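Local coordinates for protein topoisomerase IV subunit A (Escherichia coli, PDB 1ZVT) that forms the C-terminal beta-pinwheel of a DNA topoisomerase, which probably binds DNA and helps the enzyme choose the substrates it decatenates or relaxes, at residues A[47-52]-A[84-89]; A[8-13]-A[34-39]; A[100-105]-A[127-132]; A[53-58]-A[79-84]; A[88-93]-A[135-140]. One frame throughout, in Å; residues are numbered along the deposited sequence.

Interaction 1. Residues A[47-52]-A[84-89]; sequences VVFVDS and ATVDHM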
# COMPACT_ATOMS: atom_id res chain seq x y z
N VAL A 47 2.98 15.23 -3.27
CA VAL A 47 2.97 13.81 -3.60
C VAL A 47 3.89 13.08 -2.64
O VAL A 47 4.94 13.58 -2.28
CB VAL A 47 3.33 13.52 -5.10
CG1 VAL A 47 4.66 14.15 -5.53
CG2 VAL A 47 3.28 11.98 -5.37
N VAL A 48 3.43 11.92 -2.17
CA VAL A 48 4.14 11.17 -1.12
C VAL A 48 4.62 9.84 -1.70
O VAL A 48 3.92 9.23 -2.52
CB VAL A 48 3.22 10.95 0.08
CG1 VAL A 48 3.67 9.79 0.93
CG2 VAL A 48 3.15 12.23 0.93
N PHE A 49 5.81 9.41 -1.27
CA PHE A 49 6.42 8.14 -1.64
C PHE A 49 6.70 7.38 -0.36
O PHE A 49 7.11 7.95 0.66
CB PHE A 49 7.73 8.39 -2.42
CG PHE A 49 7.51 9.15 -3.69
CD1 PHE A 49 7.60 10.54 -3.70
CD2 PHE A 49 7.13 8.48 -4.85
CE1 PHE A 49 7.34 11.26 -4.89
CE2 PHE A 49 6.86 9.20 -6.04
CZ PHE A 49 6.97 10.60 -6.04
N VAL A 50 6.49 6.07 -0.42
CA VAL A 50 6.89 5.20 0.69
C VAL A 50 7.96 4.22 0.20
O VAL A 50 7.76 3.55 -0.84
CB VAL A 50 5.68 4.45 1.26
CG1 VAL A 50 6.14 3.58 2.42
CG2 VAL A 50 4.59 5.44 1.75
N ASP A 51 9.08 4.14 0.91
CA ASP A 51 10.16 3.20 0.50
C ASP A 51 10.04 1.83 1.15
O ASP A 51 9.18 1.60 2.01
CB ASP A 51 11.57 3.83 0.64
CG ASP A 51 12.11 3.85 2.08
OD1 ASP A 51 11.62 3.12 2.95
OD2 ASP A 51 13.07 4.61 2.32
N SER A 52 10.91 0.91 0.70
CA SER A 52 10.86 -0.48 1.12
C SER A 52 11.21 -0.70 2.60
O SER A 52 11.01 -1.81 3.12
CB SER A 52 11.79 -1.31 0.24
OG SER A 52 13.07 -0.74 0.24
N ALA A 84 17.38 0.47 -0.51
CA ALA A 84 15.94 0.70 -0.47
C ALA A 84 15.45 1.11 -1.84
O ALA A 84 16.19 1.73 -2.62
CB ALA A 84 15.61 1.79 0.55
N THR A 85 14.19 0.77 -2.13
CA THR A 85 13.53 1.16 -3.35
C THR A 85 12.26 1.94 -3.00
O THR A 85 11.73 1.80 -1.90
CB THR A 85 13.10 -0.07 -4.19
OG1 THR A 85 12.36 -0.99 -3.36
CG2 THR A 85 14.32 -0.79 -4.80
N VAL A 86 11.78 2.74 -3.95
CA VAL A 86 10.50 3.44 -3.79
C VAL A 86 9.38 2.58 -4.34
O VAL A 86 9.30 2.33 -5.56
CB VAL A 86 10.51 4.80 -4.50
CG1 VAL A 86 9.11 5.40 -4.57
CG2 VAL A 86 11.47 5.75 -3.79
N ASP A 87 8.50 2.14 -3.45
CA ASP A 87 7.54 1.12 -3.83
C ASP A 87 6.11 1.62 -3.99
O ASP A 87 5.29 0.99 -4.67
CB ASP A 87 7.58 -0.03 -2.82
CG ASP A 87 8.90 -0.76 -2.82
OD1 ASP A 87 9.70 -0.57 -3.77
OD2 ASP A 87 9.16 -1.52 -1.86
N HIS A 88 5.80 2.74 -3.33
CA HIS A 88 4.43 3.21 -3.26
C HIS A 88 4.37 4.72 -3.40
O HIS A 88 5.25 5.43 -2.87
CB HIS A 88 3.73 2.78 -1.95
CG HIS A 88 4.04 1.36 -1.53
ND1 HIS A 88 3.43 0.27 -2.11
CD2 HIS A 88 4.88 0.88 -0.59
CE1 HIS A 88 3.90 -0.83 -1.56
NE2 HIS A 88 4.78 -0.49 -0.63
N MET A 89 3.34 5.19 -4.09
CA MET A 89 3.13 6.61 -4.35
C MET A 89 1.67 6.97 -4.07
O MET A 89 0.75 6.24 -4.49
CB MET A 89 3.46 6.91 -5.82
CG MET A 89 3.27 8.35 -6.22
SD MET A 89 3.89 8.78 -7.89
CE MET A 89 2.93 7.69 -8.96

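Interaction 2. Residues A[8-13]-A[34-39]; sequences LSQMGW and SFKAAV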
# COMPACT_ATOMS: atom_id res chain seq x y z
N LEU A 8 5.35 7.64 -12.02
CA LEU A 8 6.51 6.92 -11.47
C LEU A 8 6.88 5.79 -12.40
O LEU A 8 6.01 5.04 -12.86
CB LEU A 8 6.12 6.33 -10.11
CG LEU A 8 7.15 5.44 -9.41
CD1 LEU A 8 8.42 6.26 -9.03
CD2 LEU A 8 6.52 4.77 -8.16
N SER A 9 8.17 5.67 -12.68
CA SER A 9 8.64 4.61 -13.55
C SER A 9 9.25 3.45 -12.75
O SER A 9 9.53 3.58 -11.55
CB SER A 9 9.65 5.15 -14.55
OG SER A 9 10.91 5.36 -13.91
N GLN A 10 9.46 2.32 -13.45
CA GLN A 10 10.02 1.11 -12.82
C GLN A 10 11.37 1.38 -12.17
O GLN A 10 11.68 0.84 -11.09
CB GLN A 10 10.17 0.01 -13.87
CG GLN A 10 8.85 -0.60 -14.33
CD GLN A 10 8.06 -1.23 -13.19
OE1 GLN A 10 8.63 -1.73 -12.21
NE2 GLN A 10 6.73 -1.19 -13.31
N MET A 11 12.15 2.25 -12.81
CA MET A 11 13.50 2.60 -12.32
C MET A 11 13.51 3.71 -11.28
O MET A 11 14.58 4.12 -10.82
CB MET A 11 14.39 2.99 -13.49
CG MET A 11 14.67 1.86 -14.49
SD MET A 11 15.49 0.48 -13.71
CE MET A 11 14.19 -0.74 -13.57
N GLY A 12 12.33 4.21 -10.91
CA GLY A 12 12.25 5.21 -9.84
C GLY A 12 12.45 6.64 -10.31
O GLY A 12 12.90 7.49 -9.53
N TRP A 13 12.07 6.91 -11.56
CA TRP A 13 12.12 8.24 -12.12
C TRP A 13 10.72 8.81 -12.13
O TRP A 13 9.74 8.06 -12.32
CB TRP A 13 12.68 8.21 -13.54
CG TRP A 13 14.16 7.97 -13.55
CD1 TRP A 13 14.85 7.06 -12.81
CD2 TRP A 13 15.13 8.67 -14.34
NE1 TRP A 13 16.20 7.13 -13.09
CE2 TRP A 13 16.39 8.12 -14.02
CE3 TRP A 13 15.05 9.70 -15.28
CZ2 TRP A 13 17.58 8.57 -14.62
CZ3 TRP A 13 16.24 10.16 -15.88
CH2 TRP A 13 17.48 9.59 -15.54
N SER A 34 10.20 1.87 -17.85
CA SER A 34 8.82 1.91 -18.28
C SER A 34 7.92 2.26 -17.10
O SER A 34 8.37 2.37 -15.96
CB SER A 34 8.39 0.55 -18.88
OG SER A 34 8.53 -0.48 -17.92
N PHE A 35 6.63 2.36 -17.42
CA PHE A 35 5.60 2.81 -16.50
C PHE A 35 5.46 1.90 -15.28
O PHE A 35 5.51 0.67 -15.41
CB PHE A 35 4.26 2.85 -17.25
CG PHE A 35 3.10 3.22 -16.38
CD1 PHE A 35 2.91 4.54 -16.00
CD2 PHE A 35 2.19 2.23 -15.93
CE1 PHE A 35 1.81 4.90 -15.19
CE2 PHE A 35 1.11 2.56 -15.14
CZ PHE A 35 0.91 3.90 -14.77
N LYS A 36 5.25 2.52 -14.12
CA LYS A 36 4.98 1.79 -12.88
C LYS A 36 3.64 2.18 -12.27
O LYS A 36 2.85 1.31 -11.92
CB LYS A 36 6.10 1.97 -11.86
CG LYS A 36 5.83 1.17 -10.54
CD LYS A 36 7.08 1.07 -9.65
CE LYS A 36 6.69 0.62 -8.25
NZ LYS A 36 6.01 -0.71 -8.20
N ALA A 37 3.39 3.48 -12.13
CA ALA A 37 2.18 3.97 -11.48
C ALA A 37 1.98 5.44 -11.75
O ALA A 37 2.95 6.18 -12.01
CB ALA A 37 2.22 3.71 -9.96
N ALA A 38 0.73 5.87 -11.62
CA ALA A 38 0.40 7.29 -11.70
C ALA A 38 -0.60 7.64 -10.60
O ALA A 38 -1.47 6.81 -10.23
CB ALA A 38 -0.14 7.65 -13.07
N VAL A 39 -0.47 8.85 -10.08
CA VAL A 39 -1.47 9.41 -9.14
C VAL A 39 -1.87 10.80 -9.62
O VAL A 39 -1.17 11.43 -10.41
CB VAL A 39 -0.95 9.45 -7.68
CG1 VAL A 39 -0.69 8.00 -7.18
CG2 VAL A 39 0.30 10.28 -7.59
O HOH W 1 7.78 -2.56 -9.66

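Interaction 3. Residues A[100-105]-A[127-132]; sequences MASDAG and TLPENA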
# COMPACT_ATOMS: atom_id res chain seq x y z
N MET A 100 -1.82 1.55 7.12
CA MET A 100 -0.40 1.23 6.98
C MET A 100 -0.13 -0.08 7.71
O MET A 100 -0.68 -0.30 8.79
CB MET A 100 0.47 2.32 7.62
CG MET A 100 0.40 3.68 6.96
SD MET A 100 0.87 3.68 5.20
CE MET A 100 2.42 2.84 5.18
N ALA A 101 0.69 -0.94 7.12
CA ALA A 101 0.94 -2.24 7.74
C ALA A 101 2.22 -2.87 7.24
O ALA A 101 2.75 -2.51 6.17
CB ALA A 101 -0.25 -3.19 7.49
N SER A 102 2.72 -3.82 8.03
CA SER A 102 3.85 -4.65 7.60
C SER A 102 3.40 -6.10 7.43
O SER A 102 2.38 -6.55 7.99
CB SER A 102 4.97 -4.58 8.64
OG SER A 102 4.57 -5.27 9.82
N ASP A 103 4.20 -6.88 6.72
CA ASP A 103 3.82 -8.28 6.50
C ASP A 103 4.09 -9.16 7.73
O ASP A 103 3.79 -10.34 7.72
CB ASP A 103 4.48 -8.87 5.23
CG ASP A 103 5.97 -9.05 5.36
OD1 ASP A 103 6.58 -8.67 6.38
OD2 ASP A 103 6.55 -9.57 4.38
N ALA A 104 4.58 -8.56 8.80
CA ALA A 104 4.60 -9.26 10.09
C ALA A 104 3.20 -9.27 10.74
O ALA A 104 3.01 -9.93 11.77
CB ALA A 104 5.64 -8.58 11.03
N GLY A 105 2.25 -8.53 10.18
CA GLY A 105 0.87 -8.52 10.65
C GLY A 105 0.55 -7.43 11.66
O GLY A 105 -0.42 -7.56 12.44
N THR A 127 7.59 0.91 11.43
CA THR A 127 8.74 0.16 11.86
C THR A 127 8.56 -1.30 11.46
O THR A 127 7.56 -1.93 11.80
CB THR A 127 8.90 0.28 13.38
OG1 THR A 127 8.94 1.68 13.69
CG2 THR A 127 10.17 -0.39 13.85
N LEU A 128 9.54 -1.83 10.73
CA LEU A 128 9.47 -3.21 10.27
C LEU A 128 10.26 -4.13 11.18
O LEU A 128 11.46 -3.89 11.43
CB LEU A 128 10.06 -3.33 8.87
CG LEU A 128 9.40 -2.48 7.79
CD1 LEU A 128 10.16 -2.66 6.50
CD2 LEU A 128 7.93 -2.88 7.62
N PRO A 129 9.60 -5.20 11.66
CA PRO A 129 10.31 -6.32 12.31
C PRO A 129 11.36 -6.95 11.42
O PRO A 129 11.40 -6.68 10.24
CB PRO A 129 9.18 -7.31 12.62
CG PRO A 129 7.99 -6.42 12.82
CD PRO A 129 8.14 -5.38 11.71
N GLU A 130 12.20 -7.81 12.01
CA GLU A 130 13.29 -8.43 11.28
C GLU A 130 12.80 -9.12 10.01
O GLU A 130 11.91 -9.97 10.06
CB GLU A 130 13.99 -9.45 12.19
CG GLU A 130 15.29 -9.95 11.61
CD GLU A 130 15.91 -11.06 12.44
OE1 GLU A 130 15.23 -11.60 13.35
OE2 GLU A 130 17.08 -11.40 12.16
N ASN A 131 13.37 -8.71 8.87
CA ASN A 131 13.05 -9.29 7.56
C ASN A 131 11.63 -9.04 7.08
O ASN A 131 11.14 -9.69 6.14
CB ASN A 131 13.36 -10.79 7.57
CG ASN A 131 14.82 -11.07 7.87
OD1 ASN A 131 15.70 -10.29 7.47
ND2 ASN A 131 15.09 -12.14 8.62
N ALA A 132 10.95 -8.08 7.70
CA ALA A 132 9.59 -7.76 7.28
C ALA A 132 9.60 -6.76 6.14
O ALA A 132 10.62 -6.09 5.89
CB ALA A 132 8.79 -7.22 8.44
O HOH W 2 5.09 -3.19 11.61

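Interaction 4. Residues A[53-58]-A[79-84]; sequences TGRSYA and TLPPGA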
# COMPACT_ATOMS: atom_id res chain seq x y z
N THR A 53 11.73 0.33 3.26
CA THR A 53 12.09 0.29 4.67
C THR A 53 11.03 0.90 5.59
O THR A 53 11.19 0.91 6.81
CB THR A 53 13.47 0.94 4.95
OG1 THR A 53 13.38 2.37 4.84
CG2 THR A 53 14.54 0.42 4.01
N GLY A 54 9.96 1.39 4.98
CA GLY A 54 8.84 1.97 5.75
C GLY A 54 8.96 3.46 6.00
O GLY A 54 8.23 4.02 6.84
N ARG A 55 9.87 4.12 5.29
CA ARG A 55 9.99 5.58 5.38
C ARG A 55 9.07 6.26 4.38
O ARG A 55 8.86 5.73 3.30
CB ARG A 55 11.45 6.02 5.16
CG ARG A 55 12.42 5.47 6.22
CD ARG A 55 13.79 6.15 6.15
NE ARG A 55 13.76 7.55 6.61
CZ ARG A 55 13.92 7.95 7.87
NH1 ARG A 55 14.07 7.07 8.87
NH2 ARG A 55 13.91 9.24 8.16
N SER A 56 8.54 7.44 4.72
CA SER A 56 7.73 8.23 3.78
C SER A 56 8.37 9.60 3.50
O SER A 56 9.09 10.14 4.34
CB SER A 56 6.28 8.42 4.26
OG SER A 56 6.23 9.20 5.45
N TYR A 57 8.09 10.14 2.31
CA TYR A 57 8.73 11.34 1.83
C TYR A 57 7.69 12.13 1.06
O TYR A 57 6.90 11.53 0.34
CB TYR A 57 9.84 11.01 0.84
CG TYR A 57 10.87 10.02 1.29
CD1 TYR A 57 10.62 8.64 1.23
CD2 TYR A 57 12.13 10.44 1.72
CE1 TYR A 57 11.60 7.72 1.62
CE2 TYR A 57 13.11 9.52 2.11
CZ TYR A 57 12.82 8.17 2.04
OH TYR A 57 13.76 7.25 2.44
N ALA A 58 7.71 13.46 1.18
CA ALA A 58 6.84 14.29 0.37
C ALA A 58 7.65 15.18 -0.58
O ALA A 58 8.71 15.70 -0.20
CB ALA A 58 5.95 15.15 1.24
N THR A 79 16.73 10.96 0.09
CA THR A 79 17.86 10.24 0.68
C THR A 79 17.34 8.88 1.09
O THR A 79 16.75 8.74 2.17
CB THR A 79 18.39 10.94 1.91
OG1 THR A 79 18.74 12.29 1.58
CG2 THR A 79 19.64 10.20 2.44
N LEU A 80 17.51 7.90 0.22
CA LEU A 80 17.04 6.55 0.50
C LEU A 80 18.08 5.76 1.28
O LEU A 80 19.28 5.93 1.05
CB LEU A 80 16.68 5.83 -0.80
CG LEU A 80 15.61 6.49 -1.69
CD1 LEU A 80 15.42 5.71 -2.98
CD2 LEU A 80 14.29 6.63 -0.96
N PRO A 81 17.63 4.91 2.23
CA PRO A 81 18.54 3.99 2.90
C PRO A 81 19.26 3.09 1.90
O PRO A 81 18.76 2.86 0.80
CB PRO A 81 17.60 3.16 3.80
CG PRO A 81 16.44 4.07 4.05
CD PRO A 81 16.25 4.80 2.75
N PRO A 82 20.46 2.59 2.27
CA PRO A 82 21.16 1.64 1.40
C PRO A 82 20.26 0.50 0.90
O PRO A 82 19.66 -0.21 1.70
CB PRO A 82 22.27 1.09 2.31
CG PRO A 82 22.49 2.13 3.34
CD PRO A 82 21.19 2.88 3.51
N GLY A 83 20.14 0.35 -0.42
CA GLY A 83 19.41 -0.77 -1.01
C GLY A 83 17.90 -0.64 -1.06
O GLY A 83 17.21 -1.51 -1.59
N ALA A 84 17.38 0.47 -0.51
CA ALA A 84 15.94 0.70 -0.47
C ALA A 84 15.45 1.11 -1.84
O ALA A 84 16.19 1.73 -2.62
CB ALA A 84 15.61 1.79 0.55

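Interaction 5. Residues A[88-93]-A[135-140]; sequences HMLMES and MPPVVI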
# COMPACT_ATOMS: atom_id res chain seq x y z
N HIS A 88 5.80 2.74 -3.33
CA HIS A 88 4.43 3.21 -3.26
C HIS A 88 4.37 4.72 -3.40
O HIS A 88 5.25 5.43 -2.87
CB HIS A 88 3.73 2.78 -1.95
CG HIS A 88 4.04 1.36 -1.53
ND1 HIS A 88 3.43 0.27 -2.11
CD2 HIS A 88 4.88 0.88 -0.59
CE1 HIS A 88 3.90 -0.83 -1.56
NE2 HIS A 88 4.78 -0.49 -0.63
N MET A 89 3.34 5.19 -4.09
CA MET A 89 3.13 6.61 -4.35
C MET A 89 1.67 6.97 -4.07
O MET A 89 0.75 6.24 -4.49
CB MET A 89 3.46 6.91 -5.82
CG MET A 89 3.27 8.35 -6.22
SD MET A 89 3.89 8.78 -7.89
CE MET A 89 2.93 7.69 -8.96
N LEU A 90 1.44 8.07 -3.37
CA LEU A 90 0.09 8.50 -2.99
C LEU A 90 -0.07 9.99 -3.17
O LEU A 90 0.87 10.77 -2.93
CB LEU A 90 -0.19 8.18 -1.52
CG LEU A 90 -0.31 6.70 -1.18
CD1 LEU A 90 1.03 6.07 -0.85
CD2 LEU A 90 -1.28 6.55 -0.02
N MET A 91 -1.28 10.41 -3.51
CA MET A 91 -1.63 11.81 -3.54
C MET A 91 -3.10 11.88 -3.14
O MET A 91 -3.97 11.44 -3.90
CB MET A 91 -1.41 12.37 -4.95
CG MET A 91 -1.24 13.84 -5.03
SD MET A 91 -0.52 14.33 -6.62
CE MET A 91 -0.17 16.05 -6.31
N GLU A 92 -3.36 12.39 -1.94
CA GLU A 92 -4.70 12.40 -1.33
C GLU A 92 -4.90 13.69 -0.55
O GLU A 92 -3.96 14.48 -0.37
CB GLU A 92 -4.85 11.20 -0.36
CG GLU A 92 -4.55 9.80 -0.98
CD GLU A 92 -5.62 9.32 -1.99
OE1 GLU A 92 -6.79 9.74 -1.90
OE2 GLU A 92 -5.31 8.50 -2.90
N SER A 93 -6.11 13.90 -0.06
CA SER A 93 -6.40 15.06 0.77
C SER A 93 -5.67 14.89 2.10
O SER A 93 -5.38 13.75 2.51
CB SER A 93 -7.90 15.22 0.98
OG SER A 93 -8.40 14.12 1.72
N MET A 135 3.42 -3.43 3.56
CA MET A 135 2.27 -3.80 2.74
C MET A 135 1.90 -2.62 1.85
O MET A 135 2.16 -1.46 2.17
CB MET A 135 1.04 -4.14 3.59
CG MET A 135 1.22 -5.30 4.54
SD MET A 135 1.68 -6.85 3.75
CE MET A 135 0.20 -7.25 2.79
N PRO A 136 1.24 -2.88 0.72
CA PRO A 136 0.75 -1.73 -0.05
C PRO A 136 -0.24 -0.89 0.79
O PRO A 136 -1.20 -1.47 1.29
CB PRO A 136 -0.02 -2.40 -1.20
CG PRO A 136 0.64 -3.75 -1.36
CD PRO A 136 0.92 -4.17 0.08
N PRO A 137 0.00 0.43 0.97
CA PRO A 137 -0.96 1.27 1.75
C PRO A 137 -2.33 1.20 1.14
O PRO A 137 -2.45 1.11 -0.08
CB PRO A 137 -0.39 2.70 1.60
CG PRO A 137 1.09 2.45 1.39
CD PRO A 137 1.16 1.21 0.52
N VAL A 138 -3.37 1.23 1.98
CA VAL A 138 -4.72 1.15 1.49
C VAL A 138 -5.45 2.41 1.89
O VAL A 138 -5.48 2.77 3.07
CB VAL A 138 -5.48 -0.05 2.04
CG1 VAL A 138 -6.90 -0.14 1.41
CG2 VAL A 138 -4.69 -1.34 1.78
N VAL A 139 -6.02 3.09 0.90
CA VAL A 139 -6.84 4.27 1.16
C VAL A 139 -8.18 3.79 1.73
O VAL A 139 -8.86 2.93 1.14
CB VAL A 139 -7.06 5.12 -0.12
CG1 VAL A 139 -8.07 6.23 0.11
CG2 VAL A 139 -5.75 5.68 -0.63
N ILE A 140 -8.55 4.33 2.89
CA ILE A 140 -9.78 3.90 3.54
C ILE A 140 -10.92 4.83 3.08
O ILE A 140 -10.94 6.01 3.46
CB ILE A 140 -9.65 3.91 5.07
CG1 ILE A 140 -8.62 2.88 5.55
CG2 ILE A 140 -11.04 3.68 5.71
CD1 ILE A 140 -8.16 3.11 7.00

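Interaction 1. Residues A[47-52]-A[84-89]
Phe-49 carries its CG anti to the carbonyl carbon (chi1 -61°) and Met-89 carries its CG anti to the backbone N (chi1 180°); from these starts the two side chains run side by side, pointing the same way. The sulfur SD of Met-89 comes to 3.5 Å from CE2 of Phe-49 and stands 60° off the ring normal, an oblique Met-aromatic contact. Val-86 joins them on this face of the sheet, its CG1 3.7 Å from CD2 of the same ring, while CG2 of Val-47 closes on CG of Met-89. Beyond this pair of strands, Met-89 also packs on Ile-6 and Leu-8. Val-50 and His-88 occupy the opposite face, where CB of Val-50 looks onto CD2 of the imidazole.

The backbone explains the register. Val-50 N donates to His-88 O at 2.8 Å, but Val-50 O accepts twice, from His-88 N at 3.3 Å and from Asp-87 N at 3.1 Å, both donors lying in its carbonyl plane. Past this point the pairing slips by one residue, bringing Asp-51 opposite Val-86. Ser-52 then holds Thr-85 through both backbone and side chain: its OG accepts from Thr-85 N at 3.0 Å and its N donates to Thr-85 O at 2.9 Å. Thr-85 OG1 in turn bonds Asp-87 OD1 at 2.7 Å on the syn side of the carboxylate, a link to one of the two bulge residues. Two residues facing one across antiparallel strands define a classic beta bulge, here between an inner strand and the outermost strand of a pinwheel blade.

Interaction 2. Residues A[8-13]-A[34-39]
A classic beta bulge, with Lys-36 and Ala-37 both facing Leu-8, joins the end of strand 3-9 to the start of strand 35-42. Leu-8 N gives an almost straight bond to Ala-37 O (2.8 Å, 175° at the hydrogen). Leu-8 O is held by two donors, Lys-36 N at 2.9 Å in the carbonyl plane and Ala-37 N at 3.1 Å tilted from it.

Gln-10 continues the pairing beyond the strand. Its backbone N reaches Ser-34 O at 2.7 Å, and its side chain, bent at chi2 (-60°) to place CD, offers NE2 to Phe-35 O at 3.1 Å, with that oxygen close to the amide plane. This grip from main chain and side chain lies at one end of a pinwheel blade, where the type I turn from Ser-9 to Gly-12 carries the chain from one inner strand into the next; Asp-33 bonds both Ser-9 OG and Met-11 N, fixing the turn to the residues leading into strand 35-42.

Lys-36 crosses the Gln-10 side chain at about a right angle and runs alongside Leu-8, its CD 4.0 Å from Leu-8 CD2. Its chain stays extended until chi4 (59°) turns NZ aside, and a water bridges the two polar ends, 2.9 Å from Lys-36 NZ and 2.8 Å from Gln-10 OE1. An alanine in place of Lys-36 would probably leave that water without its amine partner and take away the methylene cover over CD2 of Leu-8.

Interaction 3. Residues A[100-105]-A[127-132]
Ser-102 touches the loop 127-132 with every atom of its side chain. Its CB packs against CD2 of Leu-128 at 3.6 Å. From there chi1 (70°) sets OG between the backbone N and the carbonyl carbon, and the hydroxyl faces CD of Pro-129 at 4.0 Å. The same OG donates to a water at 2.8 Å, which passes the link on to Thr-127 O, also at 2.8 Å. Ala-104 N makes a weak bond back to this OG, so the hydroxyl lies between its own turn and the opposing loop. No direct hydrogen bond joins the two segments; the water supplies a polar connection and the rest is close packing.

Ala-104 and Pro-129 provide the apolar part, CB of Ala-104 standing 3.7 Å from CG of the proline ring, with CB of Ala-132 a little farther off. Next to them Asp-103 brings OD1 to 3.3 Å from CA of Ala-132. That oxygen is engaged by His-133 N, one residue farther along, so the carboxylate holds the chain just after the turn.

Both sides are tight turns. Ser-102 to Gly-105 is a type I turn closed by Gly-105 N on Ser-102 O at 3.0 Å; Pro-129 to Ala-132 is a type II turn closed by Ala-132 N on Pro-129 O at 2.9 Å, with Asn-131 taking the positive phi (66°) that such a turn needs at its third position. The first joins strands 97-101 and 106-111, the second lies between 123-124 and 138-139: a hairpin turn within one blade of a beta-pinwheel packed against the connection that enters that blade from the preceding one.

Interaction 4. Residues A[53-58]-A[79-84]
The Tyr-57 ring has Thr-79 O at its edge, near the ring plane, 3.7 Å from CE2, while CD2 of Leu-80 approaches obliquely, 3.7 Å from CZ. Beyond the ring, the phenolic OH is crowded by carbon: CD of Pro-81 lies 3.5 Å from it, and CD2 of Leu-80 is equally near. The hydroxyl makes its hydrogen bond to Asp-51 OD2 rather than to any atom of the loop 79-84. The bond from CA to CB of Tyr-57 points toward the loop, and chi1 (-52°) sets CG anti to the carbonyl carbon.

Strand 55-59 is an inner strand of a pinwheel blade, and the loop leads from strand 72-73, which pairs in the preceding sheet, back to strand 86-90 at the outside of this one. The contact therefore fastens a connection between blades onto the blade it enters.

CG of Pro-81 touches two side chains, 3.6 Å from Thr-53 OG1 and 4.0 Å from Arg-55 CD. Thr-53 adds CG2, which meets CB of Ala-84 at 3.9 Å. A type II turn from Pro-81 to Ala-84, closed by Ala-84 N on Pro-81 O at 3.1 Å and with Gly-83 at positive phi (80°), brings both ends of the turn onto Thr-53. Polar tips are engaged beyond the loop: Thr-53 OG1 bonds Asp-51 OD1, which also receives Arg-55 N, and Arg-55 NE reaches Ala-121 O.

Interaction 5. Residues A[88-93]-A[135-140]
His-88 and Pro-137 form the close end of this contact. CD of Pro-137 sits over one face of the imidazole, 3.7 Å from its centroid and 18° off the ring normal, a CH-pi contact in which CG of His-88 is the nearest ring atom, at 3.5 Å. CB of Asp-87 lies above the other face toward the rim, so the ring is sandwiched. CE1 comes within 3.6 Å of CA of Pro-136, bringing the imidazole against two successive prolines; Pro-136 is itself solvent-exposed, so tightness and burial do not coincide. An alanine in place of His-88 would probably open a gap against Pro-137, leaving its CD without the aromatic face and Pro-136 without the cover of CE1.

Farther along, the two chains spread. The CA atoms of His-88 and Pro-136 are 6.9 Å apart, those of Glu-92 and Val-139 8.8 Å. Leu-90 spans the middle only lightly, CD1 standing 4.3 Å from CG of Pro-137; it is nonetheless buried, since Leu-98 and Phe-112 pack on it. At the wide end the partly exposed Glu-92, its chain bent at chi2 (-71°) to place CD, has OE2 3.6 Å from CG2 of Val-139, a carboxylate oxygen against a methyl group. Hydrogen bonds across the contact are absent.

The touching parts run nearly parallel, 16° apart, yet they belong to different sheets: 86-90 pairs with 47-51, and 138-139 with 97-101. Packing joins these outermost strands of successive blades, consistent with blade-to-blade contact near the middle of a beta-pinwheel.

Met-89 ties interaction 1 to interaction 2: its CE lies 3.4 Å from Ala-37 O and 3.6 Å from Leu-8 CB, so two successive sheets pack through it. Interaction 4 falls within the chain excursion that interaction 1 closes; they share Ala-84, have centres about 7 Å apart, and are joined by the bond from Tyr-57 OH to Asp-51 OD2 at 2.7 Å. Interaction 5 continues strand 86-90 from interaction 1 toward the next sheet, where Ala-101 O and Met-135 N, 2.8 Å apart, connect it with interaction 3. Interactions 2 and 3 stand about 24 Å apart, centre to centre. With no ligand present, the five contacts trace blade-internal and blade-to-blade joints of the pinwheel.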